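PDB 2VE3: putative cytochrome P450 120 from Synechocystis sp., which binds heme and retinoic acid and, as a member of the cytochrome P450 family, probably acts as a monooxygenase. Local coordinates for residues A[146-151]-A[254-259]. Sequence-based numbering, arbitrary orientation.
Sequences QLRRMT and AGHETL. With HEM (protoporphyrin IX containing Fe), chain C.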
loop_
_atom_site.group_PDB
_atom_site.type_symbol
_atom_site.label_atom_id
_atom_site.label_comp_id
_atom_site.label_asym_id
_atom_site.label_seq_id
_atom_site.Cartn_x
_atom_site.Cartn_y
_atom_site.Cartn_z
ATOM N N GLN A 146 12.144 -3.448 12.264
ATOM C CA GLN A 146 13.068 -4.186 11.406
ATOM C C GLN A 146 12.553 -4.365 9.983
ATOM O O GLN A 146 13.306 -4.199 9.032
ATOM C CB GLN A 146 13.378 -5.561 12.002
ATOM C CG GLN A 146 14.263 -5.525 13.240
ATOM C CD GLN A 146 15.605 -4.852 13.006
ATOM O OE1 GLN A 146 16.394 -5.257 12.135
ATOM N NE2 GLN A 146 15.882 -3.829 13.805
ATOM N N LEU A 147 11.278 -4.731 9.856
ATOM C CA LEU A 147 10.636 -4.878 8.554
ATOM C C LEU A 147 10.648 -3.550 7.802
ATOM O O LEU A 147 10.824 -3.546 6.596
ATOM C CB LEU A 147 9.207 -5.400 8.707
ATOM C CG LEU A 147 9.077 -6.861 9.185
ATOM C CD1 LEU A 147 7.664 -7.109 9.685
ATOM C CD2 LEU A 147 9.450 -7.877 8.096
ATOM N N ARG A 148 10.495 -2.443 8.540
ATOM C CA ARG A 148 10.564 -1.093 7.980
ATOM C C ARG A 148 11.949 -0.776 7.436
ATOM O O ARG A 148 12.068 -0.113 6.406
ATOM C CB ARG A 148 10.156 -0.033 9.006
ATOM C CG ARG A 148 8.676 -0.020 9.320
ATOM C CD ARG A 148 8.244 1.235 10.054
ATOM N NE ARG A 148 8.258 2.406 9.184
ATOM C CZ ARG A 148 7.276 2.759 8.362
ATOM N NH1 ARG A 148 6.166 2.025 8.287
ATOM N NH2 ARG A 148 7.410 3.852 7.602
ATOM N N ARG A 149 12.993 -1.261 8.110
ATOM C CA ARG A 149 14.367 -1.057 7.620
ATOM C C ARG A 149 14.590 -1.826 6.328
ATOM O O ARG A 149 15.082 -1.264 5.357
ATOM C CB ARG A 149 15.417 -1.427 8.671
ATOM C CG ARG A 149 15.394 -0.519 9.906
ATOM C CD ARG A 149 16.763 -0.416 10.601
ATOM N NE ARG A 149 17.430 0.852 10.274
ATOM C CZ ARG A 149 17.278 1.991 10.956
ATOM N NH1 ARG A 149 16.486 2.040 12.029
ATOM N NH2 ARG A 149 17.918 3.086 10.566
ATOM N N MET A 150 14.188 -3.096 6.321
ATOM C CA MET A 150 14.325 -3.962 5.159
ATOM C C MET A 150 13.582 -3.440 3.931
ATOM O O MET A 150 14.193 -3.288 2.875
ATOM C CB MET A 150 13.866 -5.379 5.482
ATOM C CG MET A 150 14.083 -6.388 4.336
ATOM S SD MET A 150 13.135 -7.917 4.528
ATOM C CE MET A 150 11.470 -7.291 4.443
ATOM N N THR A 151 12.279 -3.170 4.062
ATOM C CA THR A 151 11.478 -2.809 2.887
ATOM C C THR A 151 11.954 -1.499 2.278
ATOM O O THR A 151 11.934 -1.360 1.057
ATOM C CB THR A 151 9.951 -2.705 3.147
ATOM O OG1 THR A 151 9.674 -1.649 4.075
ATOM C CG2 THR A 151 9.379 -4.011 3.637
ATOM N N ALA A 254 5.428 4.312 -1.753
ATOM C CA ALA A 254 4.516 3.199 -1.962
ATOM C C ALA A 254 5.212 1.836 -1.819
ATOM O O ALA A 254 4.647 0.891 -1.250
ATOM C CB ALA A 254 3.825 3.321 -3.304
ATOM N N GLY A 255 6.449 1.744 -2.309
ATOM C CA GLY A 255 7.184 0.477 -2.308
ATOM C C GLY A 255 7.621 0.081 -0.913
ATOM O O GLY A 255 7.889 -1.092 -0.629
ATOM N N HIS A 256 7.709 1.095 -0.059
ATOM C CA HIS A 256 8.190 0.988 1.304
ATOM C C HIS A 256 7.015 0.818 2.287
ATOM O O HIS A 256 6.942 -0.181 2.987
ATOM C CB HIS A 256 9.042 2.230 1.633
ATOM C CG HIS A 256 9.390 2.372 3.078
ATOM N ND1 HIS A 256 9.778 1.307 3.861
ATOM C CD2 HIS A 256 9.419 3.461 3.880
ATOM C CE1 HIS A 256 10.033 1.735 5.083
ATOM N NE2 HIS A 256 9.822 3.040 5.118
ATOM N N GLU A 257 6.103 1.788 2.340
ATOM C CA GLU A 257 5.032 1.748 3.356
ATOM C C GLU A 257 4.064 0.552 3.192
ATOM O O GLU A 257 3.800 -0.184 4.139
ATOM C CB GLU A 257 4.259 3.065 3.385
ATOM C CG GLU A 257 3.137 3.132 4.442
ATOM C CD GLU A 257 3.634 3.176 5.904
ATOM O OE1 GLU A 257 4.848 3.404 6.152
ATOM O OE2 GLU A 257 2.783 2.980 6.801
ATOM N N THR A 258 3.559 0.344 1.986
ATOM C CA THR A 258 2.551 -0.703 1.798
ATOM C C THR A 258 3.160 -2.067 2.144
ATOM O O THR A 258 2.531 -2.884 2.816
ATOM C CB THR A 258 1.965 -0.687 0.339
ATOM O OG1 THR A 258 2.995 -0.995 -0.606
ATOM C CG2 THR A 258 1.374 0.702 -0.002
ATOM N N LEU A 259 4.402 -2.286 1.710
ATOM C CA LEU A 259 5.051 -3.572 1.939
ATOM C C LEU A 259 5.405 -3.818 3.386
ATOM O O LEU A 259 5.391 -4.952 3.831
ATOM C CB LEU A 259 6.254 -3.772 1.009
ATOM C CG LEU A 259 5.654 -4.414 -0.238
ATOM C CD1 LEU A 259 6.082 -3.724 -1.508
ATOM C CD2 LEU A 259 5.882 -5.948 -0.245
HETATM C CHA HEM C . -2.413 2.928 -6.273
HETATM C CHB HEM C . -2.739 -0.500 -2.841
HETATM C CHC HEM C . 1.998 -1.488 -3.350
HETATM C CHD HEM C . 2.460 2.269 -6.340
HETATM C C1A HEM C . -2.946 2.081 -5.310
HETATM C C2A HEM C . -4.327 2.001 -4.869
HETATM C C3A HEM C . -4.407 1.037 -3.931
HETATM C C4A HEM C . -3.083 0.500 -3.734
HETATM C CMA HEM C . -5.653 0.574 -3.154
HETATM C CAA HEM C . -5.494 2.843 -5.437
HETATM C CBA HEM C . -5.747 4.120 -4.641
HETATM C CGA HEM C . -6.783 4.925 -5.396
HETATM O O1A HEM C . -7.935 4.417 -5.531
HETATM O O2A HEM C . -6.462 6.060 -5.855
HETATM C C1B HEM C . -1.498 -1.094 -2.710
HETATM C C2B HEM C . -1.176 -2.263 -1.905
HETATM C C3B HEM C . 0.135 -2.541 -2.054
HETATM C C4B HEM C . 0.677 -1.552 -2.949
HETATM C CMB HEM C . -2.204 -3.036 -1.048
HETATM C CAB HEM C . 0.994 -3.671 -1.398
HETATM C CBB HEM C . 0.527 -4.903 -1.143
HETATM C C1C HEM C . 2.548 -0.596 -4.241
HETATM C C2C HEM C . 3.913 -0.596 -4.727
HETATM C C3C HEM C . 4.049 0.445 -5.560
HETATM C C4C HEM C . 2.764 1.143 -5.605
HETATM C CMC HEM C . 4.991 -1.653 -4.363
HETATM C CAC HEM C . 5.317 0.847 -6.368
HETATM C CBC HEM C . 6.405 1.397 -5.818
HETATM C C1D HEM C . 1.219 2.842 -6.526
HETATM C C2D HEM C . 1.001 4.089 -7.209
HETATM C C3D HEM C . -0.515 4.309 -7.188
HETATM C C4D HEM C . -1.067 3.149 -6.514
HETATM C CMD HEM C . 2.086 5.012 -7.823
HETATM C CAD HEM C . -1.312 5.496 -7.777
HETATM C CBD HEM C . -2.002 5.017 -9.052
HETATM C CGD HEM C . -2.773 6.146 -9.695
HETATM O O1D HEM C . -3.176 5.967 -10.872
HETATM O O2D HEM C . -2.992 7.222 -9.062
HETATM N NA HEM C . -2.223 1.154 -4.598
HETATM N NB HEM C . -0.337 -0.674 -3.321
HETATM N NC HEM C . 1.871 0.483 -4.785
HETATM N ND HEM C . -0.015 2.307 -6.142
HETATM FE FE HEM C . -0.198 0.602 -4.914
#
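Glu257 OE1 is gripped by two nitrogens of one guanidinium: Arg148 NH1 at 2.9 Å and Arg148 NH2 at 3.0 Å. The oxygen lies almost in the guanidinium plane, while the carboxylate is turned 50° against it. A bend at chi3 (72°) brings the arginine's end over to the other helix, and CE1 of His256 sits over one guanidinium face, toward its rim. The imidazole itself is held at its edge: its ND1 shares a hydrogen bond with Thr151 OG1 (3.0 Å), and CE1 comes 3.1 Å from Arg148 O. Glu175, on helix 170-181, salt-bridges Arg148 NE and hydrogen-bonds His256 NE2; Thr260 OG1 also hydrogen-bonds with Thr151 OG1. An alanine in place of Arg148 would probably leave the buried Glu257 carboxylate without its salt-bridge partner and cost Glu175 its own. Beside the polar group, Thr151 CG2 packs 4.1 Å from Leu259 CB. Helices 143-159 and 241-272 run nearly antiparallel here, the latter being the long distal helix of the P450 fold, which lays Ala254 and Thr258 against heme and retinoic acid. A largely buried salt-bridge and hydrogen-bond network thus fixes the Glu257 acid, while the adjacent Thr258 stays on the heme side.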